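Local coordinates for protein, Family 18 Chitinase (Crocus vernus, PDB 3SIM) that probably binds and hydrolyses chitin, as a plant glycoside hydrolase of family 18 built on a TIM barrel, at residues P21-I26 with Q270-V274; I183-F187 with A206-Y210. One frame throughout, in Å; residues are numbered along the deposited sequence.

In the fold
The chain enters the barrel with strand 2-7 and then runs through a loop that leads to strand 28-37. Part of that loop, residues 21-26, meets the last helix, 264-274, in contact 1, so this contact joins the loop between the first two barrel strands to the C-terminal helix and closes a loop of 243 residues. Nested inside it, contact 2 is local: strand 182-184 and the turn after it are covered by helix 196-209, with 18 residues between the segments, before strand 215-220 begins. The centres of contact 1 and contact 2 lie about 23 Å apart, and the two do not touch. Contact 1 thus ties an early loop to the last helix, while contact 2 packs one beta-alpha-beta repeat.

Contact 1: residues P21-I26 with Q270-V274; sequences PINPHI and QAFLV
Residues 21-26 run extended from Pro-21 to Asn-23, then fold into a type I beta turn from Asn-23 to Ile-26, closed by Ile-26 N to Asn-23 O at 3.2 Å; Pro-24, whose ring restricts phi to near -60°, suits the second position. Residues 270-274 are helical. CA atoms pair as Asn-23 with Gln-270 (6.4 Å) and Ile-26 with Val-274 (6.5 Å), one helical turn on. Gln-270 (chi1 m, chi2 t) is long enough for its amide end to lie beside Pro-21 O and Asn-23 N. Ile-26 (m, m) bends its CD1 back to Leu-273 CB (4.0 Å) and Val-274 CG2 (3.9 Å), an apolar patch beside the polar one. Val-274, with chi1 between wells at 116°, also sets CG2 3.6 Å from His-25 O and 3.8 Å from His-25 CB. This is loop-on-helix packing at the barrel's periphery: Ile-22 and Gln-270 both touch Phe-29 of strand 28-37, while Phe-272 turns to helix 230-243.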
ATOM      1  N   PRO A  21     -10.960 -13.146  -5.861  1.00 13.57           N
ATOM      2  CA  PRO A  21     -10.386 -14.489  -5.871  1.00 14.40           C
ATOM      3  C   PRO A  21      -9.123 -14.595  -5.007  1.00 14.30           C
ATOM      4  O   PRO A  21      -8.199 -13.862  -5.160  1.00 14.61           O
ATOM      5  CB  PRO A  21     -10.042 -14.729  -7.337  1.00 14.98           C
ATOM      6  CG  PRO A  21     -10.284 -13.509  -8.029  1.00 16.52           C
ATOM      7  CD  PRO A  21     -10.885 -12.509  -7.174  1.00 14.33           C
ATOM      8  N   ILE A  22      -9.143 -15.538  -4.096  1.00 13.41           N
ATOM      9  CA  ILE A  22      -8.054 -15.815  -3.221  1.00 13.43           C
ATOM     10  C   ILE A  22      -7.513 -17.245  -3.463  1.00 14.73           C
ATOM     11  O   ILE A  22      -8.163 -18.197  -3.167  1.00 15.80           O
ATOM     12  CB  ILE A  22      -8.492 -15.647  -1.722  1.00 12.92           C
ATOM     13  CG1 ILE A  22      -8.940 -14.203  -1.412  1.00 11.81           C
ATOM     14  CG2 ILE A  22      -7.444 -16.098  -0.815  1.00 10.65           C
ATOM     15  CD1 ILE A  22      -9.739 -14.044  -0.215  1.00  8.91           C
ATOM     16  N   ASN A  23      -6.297 -17.311  -3.957  1.00 14.08           N
ATOM     17  CA  ASN A  23      -5.620 -18.546  -4.221  1.00 13.53           C
ATOM     18  C   ASN A  23      -5.053 -19.135  -2.931  1.00 13.35           C
ATOM     19  O   ASN A  23      -4.202 -18.570  -2.355  1.00 13.51           O
ATOM     20  CB  ASN A  23      -4.496 -18.319  -5.214  1.00 13.43           C
ATOM     21  CG  ASN A  23      -3.869 -19.631  -5.740  1.00 15.26           C
ATOM     22  OD1 ASN A  23      -3.656 -19.771  -6.901  1.00 17.07           O
ATOM     23  ND2 ASN A  23      -3.520 -20.489  -4.875  1.00 10.40           N
ATOM     24  N   PRO A  24      -5.541 -20.302  -2.555  1.00 12.57           N
ATOM     25  CA  PRO A  24      -5.199 -20.961  -1.296  1.00 13.34           C
ATOM     26  C   PRO A  24      -3.733 -21.394  -1.119  1.00 12.44           C
ATOM     27  O   PRO A  24      -3.333 -21.647  -0.046  1.00 10.98           O
ATOM     28  CB  PRO A  24      -6.168 -22.153  -1.246  1.00 13.16           C
ATOM     29  CG  PRO A  24      -6.446 -22.402  -2.519  1.00 14.53           C
ATOM     30  CD  PRO A  24      -6.457 -21.132  -3.298  1.00 13.29           C
ATOM     31  N   HIS A  25      -3.015 -21.502  -2.217  1.00 11.97           N
ATOM     32  CA  HIS A  25      -1.593 -21.784  -2.216  1.00 12.20           C
ATOM     33  C   HIS A  25      -0.652 -20.601  -1.939  1.00 11.56           C
ATOM     34  O   HIS A  25       0.462 -20.820  -1.667  1.00 13.11           O
ATOM     35  CB  HIS A  25      -1.164 -22.600  -3.434  1.00 12.89           C
ATOM     36  CG  HIS A  25      -1.864 -23.912  -3.547  1.00 17.25           C
ATOM     37  ND1 HIS A  25      -1.487 -25.028  -2.841  1.00 19.48           N
ATOM     38  CD2 HIS A  25      -2.961 -24.266  -4.238  1.00 19.89           C
ATOM     39  CE1 HIS A  25      -2.302 -26.013  -3.118  1.00 21.66           C
ATOM     40  NE2 HIS A  25      -3.202 -25.578  -3.968  1.00 20.53           N
ATOM     41  N   ILE A  26      -1.141 -19.367  -2.011  1.00 12.16           N
ATOM     42  CA  ILE A  26      -0.374 -18.168  -1.647  1.00 10.80           C
ATOM     43  C   ILE A  26      -0.060 -18.212  -0.138  1.00 11.78           C
ATOM     44  O   ILE A  26      -0.924 -18.332   0.651  1.00 11.26           O
ATOM     45  CB  ILE A  26      -1.137 -16.843  -1.988  1.00 10.52           C
ATOM     46  CG1 ILE A  26      -1.296 -16.611  -3.486  1.00 11.12           C
ATOM     47  CG2 ILE A  26      -0.491 -15.630  -1.366  1.00 10.72           C
ATOM     48  CD1 ILE A  26      -0.056 -16.346  -4.257  1.00  8.72           C
ATOM     49  N   GLN A 270      -1.670 -14.456  -9.046  1.00  8.56           N
ATOM     50  CA  GLN A 270      -1.560 -15.445  -8.009  1.00  8.37           C
ATOM     51  C   GLN A 270      -1.115 -16.843  -8.509  1.00  8.60           C
ATOM     52  O   GLN A 270      -0.243 -17.412  -7.948  1.00  9.55           O
ATOM     53  CB  GLN A 270      -2.856 -15.515  -7.184  1.00  7.88           C
ATOM     54  CG  GLN A 270      -3.127 -14.349  -6.280  1.00  8.99           C
ATOM     55  CD  GLN A 270      -4.483 -14.395  -5.635  1.00 10.19           C
ATOM     56  OE1 GLN A 270      -5.414 -13.888  -6.165  1.00 16.52           O
ATOM     57  NE2 GLN A 270      -4.568 -14.982  -4.517  1.00  4.44           N
ATOM     58  N   ALA A 271      -1.700 -17.285  -9.605  1.00  8.46           N
ATOM     59  CA  ALA A 271      -1.321 -18.520 -10.290  1.00 10.08           C
ATOM     60  C   ALA A 271       0.119 -18.468 -10.751  1.00 10.81           C
ATOM     61  O   ALA A 271       0.804 -19.378 -10.539  1.00 11.53           O
ATOM     62  CB  ALA A 271      -2.201 -18.811 -11.431  1.00  9.52           C
ATOM     63  N   PHE A 272       0.541 -17.327 -11.271  1.00 10.73           N
ATOM     64  CA  PHE A 272       1.909 -17.122 -11.678  1.00 10.15           C
ATOM     65  C   PHE A 272       2.845 -17.277 -10.450  1.00 10.46           C
ATOM     66  O   PHE A 272       3.793 -17.902 -10.548  1.00 10.94           O
ATOM     67  CB  PHE A 272       2.143 -15.765 -12.371  1.00  9.86           C
ATOM     68  CG  PHE A 272       3.608 -15.447 -12.635  1.00 11.46           C
ATOM     69  CD1 PHE A 272       4.259 -15.982 -13.696  1.00 11.55           C
ATOM     70  CD2 PHE A 272       4.342 -14.661 -11.778  1.00 12.74           C
ATOM     71  CE1 PHE A 272       5.547 -15.742 -13.894  1.00 12.36           C
ATOM     72  CE2 PHE A 272       5.637 -14.419 -12.007  1.00 12.02           C
ATOM     73  CZ  PHE A 272       6.238 -14.962 -13.073  1.00 13.77           C
ATOM     74  N   LEU A 273       2.511 -16.696  -9.318  1.00 10.50           N
ATOM     75  CA  LEU A 273       3.369 -16.712  -8.145  1.00 11.11           C
ATOM     76  C   LEU A 273       3.688 -18.136  -7.624  1.00 12.14           C
ATOM     77  O   LEU A 273       4.761 -18.469  -7.278  1.00 11.38           O
ATOM     78  CB  LEU A 273       2.799 -15.830  -7.048  1.00 10.02           C
ATOM     79  CG  LEU A 273       3.107 -14.353  -7.260  1.00 13.66           C
ATOM     80  CD1 LEU A 273       2.209 -13.521  -6.487  1.00  9.75           C
ATOM     81  CD2 LEU A 273       4.580 -13.983  -7.056  1.00 11.81           C
ATOM     82  N   VAL A 274       2.666 -18.943  -7.642  1.00 12.56           N
ATOM     83  CA  VAL A 274       2.628 -20.229  -7.051  1.00 15.17           C
ATOM     84  C   VAL A 274       3.176 -21.377  -7.963  1.00 16.77           C
ATOM     85  O   VAL A 274       3.428 -22.406  -7.482  1.00 15.91           O
ATOM     86  CB  VAL A 274       1.166 -20.350  -6.587  1.00 14.73           C
ATOM     87  CG1 VAL A 274       0.377 -21.373  -7.212  1.00 12.78           C
ATOM     88  CG2 VAL A 274       0.955 -20.024  -5.178  1.00 15.26           C
TER

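Contact 2: residues I183-F187 with A206-Y210; sequences INYQF and AASKY
A beta-alpha-beta unit of the TIM barrel, strand 182-184, helix 196-209 and strand 215-220, brings these segments together where the helix covers the strand. Ile-183 is extended in a weakly bonded strand, and Asn-184 (-87/76) centres an inverse gamma turn, with a weak Tyr-185 N to Ile-183 O bond of 3.1 Å; Phe-187 turns into 3-10 conformation. Residues 206-209 are helical, with Tyr-210 N bonded to Ala-206 O (3.0 Å) before Tyr-210 leaves helical phi/psi (-94/58). CA atoms pair as Tyr-185 with Ala-206 (7.8 Å) and Ile-183 with Tyr-210 (8.5 Å). Tyr-185 (chi1 t, -152°) turns one ring face to Ala-206, whose small side chain lets CB sit over it, 4.2 Å from the Tyr-185 ring centroid, a CH-pi contact. Ile-183 (m, t) extends CD1 to Tyr-210 CB at 3.6 Å; Tyr-210 (chi1 m) brings its CE2 3.9 Å from Tyr-185 CE2. Phe-187 CZ reaches Ala-206 CB at 4.5 Å. The polar ends gather at Asp-166, which hydrogen-bonds both tyrosine hydroxyls and forms a salt bridge with Lys-209. Helix 166-175 borders this layer through Tyr-169 and Leu-170 against Tyr-210, while strands 156-159 and 215-220 flank strand 182-184 in the barrel.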
ATOM      1  N   ILE A 183       8.462  -3.175   0.339  1.00  9.57           N
ATOM      2  CA  ILE A 183       8.292  -1.976  -0.413  1.00  9.59           C
ATOM      3  C   ILE A 183       7.453  -2.240  -1.657  1.00  9.34           C
ATOM      4  O   ILE A 183       7.867  -2.879  -2.563  1.00  8.94           O
ATOM      5  CB  ILE A 183       9.642  -1.345  -0.754  1.00  9.64           C
ATOM      6  CG1 ILE A 183      10.498  -1.226   0.481  1.00 10.28           C
ATOM      7  CG2 ILE A 183       9.474   0.015  -1.430  1.00 11.53           C
ATOM      8  CD1 ILE A 183      11.809  -0.851   0.199  1.00 15.89           C
ATOM      9  N   ASN A 184       6.250  -1.736  -1.619  1.00  8.39           N
ATOM     10  CA  ASN A 184       5.332  -1.837  -2.694  1.00  7.51           C
ATOM     11  C   ASN A 184       5.510  -0.695  -3.709  1.00  6.90           C
ATOM     12  O   ASN A 184       4.740   0.216  -3.749  1.00  7.05           O
ATOM     13  CB  ASN A 184       3.897  -1.998  -2.212  1.00  7.59           C
ATOM     14  CG  ASN A 184       3.716  -3.098  -1.155  1.00 11.42           C
ATOM     15  OD1 ASN A 184       4.304  -4.158  -1.183  1.00 10.35           O
ATOM     16  ND2 ASN A 184       2.837  -2.821  -0.269  1.00 10.75           N
ATOM     17  N   TYR A 185       6.560  -0.811  -4.522  1.00  6.49           N
ATOM     18  CA  TYR A 185       6.955   0.244  -5.437  1.00  6.96           C
ATOM     19  C   TYR A 185       5.903   0.344  -6.513  1.00  7.45           C
ATOM     20  O   TYR A 185       5.416  -0.605  -6.949  1.00  8.00           O
ATOM     21  CB  TYR A 185       8.350   0.045  -6.045  1.00  6.99           C
ATOM     22  CG  TYR A 185       9.078   1.276  -6.431  1.00  8.36           C
ATOM     23  CD1 TYR A 185       9.115   1.718  -7.742  1.00  7.86           C
ATOM     24  CD2 TYR A 185       9.763   2.014  -5.500  1.00  9.97           C
ATOM     25  CE1 TYR A 185       9.824   2.838  -8.119  1.00  4.75           C
ATOM     26  CE2 TYR A 185      10.432   3.127  -5.829  1.00  9.56           C
ATOM     27  CZ  TYR A 185      10.459   3.568  -7.144  1.00 10.74           C
ATOM     28  OH  TYR A 185      11.097   4.704  -7.464  1.00 10.65           O
ATOM     29  N   GLN A 186       5.525   1.562  -6.805  1.00  8.38           N
ATOM     30  CA  GLN A 186       4.443   1.909  -7.698  1.00  8.83           C
ATOM     31  C   GLN A 186       4.974   2.049  -9.177  1.00  9.64           C
ATOM     32  O   GLN A 186       5.189   3.117  -9.693  1.00 10.24           O
ATOM     33  CB  GLN A 186       3.638   3.115  -7.152  1.00  8.88           C
ATOM     34  CG  GLN A 186       2.920   2.976  -5.805  1.00  8.65           C
ATOM     35  CD  GLN A 186       1.862   4.070  -5.572  1.00 13.74           C
ATOM     36  OE1 GLN A 186       1.855   4.731  -4.567  1.00 12.10           O
ATOM     37  NE2 GLN A 186       1.000   4.231  -6.522  1.00  5.77           N
ATOM     38  N   PHE A 187       5.173   0.922  -9.808  1.00  9.92           N
ATOM     39  CA  PHE A 187       5.674   0.852 -11.164  1.00 11.17           C
ATOM     40  C   PHE A 187       4.686   1.486 -12.184  1.00 11.81           C
ATOM     41  O   PHE A 187       5.075   1.907 -13.207  1.00 11.39           O
ATOM     42  CB  PHE A 187       6.200  -0.543 -11.559  1.00  9.60           C
ATOM     43  CG  PHE A 187       7.480  -0.953 -10.865  1.00 11.18           C
ATOM     44  CD1 PHE A 187       8.707  -0.627 -11.365  1.00  9.74           C
ATOM     45  CD2 PHE A 187       7.439  -1.657  -9.708  1.00  8.27           C
ATOM     46  CE1 PHE A 187       9.839  -0.991 -10.712  1.00 12.78           C
ATOM     47  CE2 PHE A 187       8.555  -2.018  -9.079  1.00 10.26           C
ATOM     48  CZ  PHE A 187       9.758  -1.677  -9.563  1.00 10.82           C
ATOM     49  N   ALA A 206      15.346   0.501  -8.436  1.00  8.73           N
ATOM     50  CA  ALA A 206      14.598   0.492  -7.189  1.00  9.71           C
ATOM     51  C   ALA A 206      15.230  -0.367  -6.049  1.00 10.44           C
ATOM     52  O   ALA A 206      15.333   0.093  -4.941  1.00 10.93           O
ATOM     53  CB  ALA A 206      13.242   0.077  -7.420  1.00  8.95           C
ATOM     54  N   ALA A 207      15.699  -1.555  -6.424  1.00 10.55           N
ATOM     55  CA  ALA A 207      16.425  -2.498  -5.596  1.00 10.93           C
ATOM     56  C   ALA A 207      17.738  -1.930  -5.038  1.00 10.89           C
ATOM     57  O   ALA A 207      18.020  -2.105  -3.923  1.00 11.10           O
ATOM     58  CB  ALA A 207      16.692  -3.796  -6.335  1.00 10.47           C
ATOM     59  N   SER A 208      18.502  -1.227  -5.849  1.00 11.51           N
ATOM     60  CA  SER A 208      19.609  -0.467  -5.517  0.50 11.83           C
ATOM     61  C   SER A 208      19.283   0.771  -4.656  1.00 11.68           C
ATOM     62  O   SER A 208      20.030   0.886  -3.737  1.00 12.50           O
ATOM     63  CB  SER A 208      20.338   0.018  -6.775  0.50 12.26           C
ATOM     64  OG  SER A 208      20.717  -1.088  -7.532  0.50 12.42           O
ATOM     65  N   LYS A 209      18.289   1.585  -4.955  1.00 11.51           N
ATOM     66  CA  LYS A 209      18.023   2.760  -4.182  1.00 11.56           C
ATOM     67  C   LYS A 209      17.663   2.296  -2.742  1.00 11.89           C
ATOM     68  O   LYS A 209      18.194   2.803  -1.816  1.00 12.00           O
ATOM     69  CB  LYS A 209      16.865   3.550  -4.796  1.00 12.56           C
ATOM     70  CG  LYS A 209      17.127   4.496  -5.979  1.00 13.82           C
ATOM     71  CD  LYS A 209      15.853   5.046  -6.610  1.00 15.72           C
ATOM     72  CE  LYS A 209      15.167   4.056  -7.543  1.00 21.04           C
ATOM     73  NZ  LYS A 209      14.003   4.551  -8.274  1.00 25.14           N
ATOM     74  N   TYR A 210      16.778   1.306  -2.634  1.00 11.26           N
ATOM     75  CA  TYR A 210      16.335   0.702  -1.368  1.00 12.72           C
ATOM     76  C   TYR A 210      17.138  -0.575  -0.954  1.00 12.88           C
ATOM     77  O   TYR A 210      16.640  -1.644  -0.788  1.00 11.50           O
ATOM     78  CB  TYR A 210      14.791   0.551  -1.301  1.00 11.45           C
ATOM     79  CG  TYR A 210      14.006   1.853  -1.470  1.00 12.42           C
ATOM     80  CD1 TYR A 210      13.589   2.614  -0.377  1.00 11.23           C
ATOM     81  CD2 TYR A 210      13.696   2.322  -2.727  1.00 11.95           C
ATOM     82  CE1 TYR A 210      12.939   3.763  -0.549  1.00 12.18           C
ATOM     83  CE2 TYR A 210      13.020   3.468  -2.884  1.00 11.44           C
ATOM     84  CZ  TYR A 210      12.634   4.200  -1.819  1.00 12.86           C
ATOM     85  OH  TYR A 210      11.953   5.335  -2.055  1.00 12.51           O
TER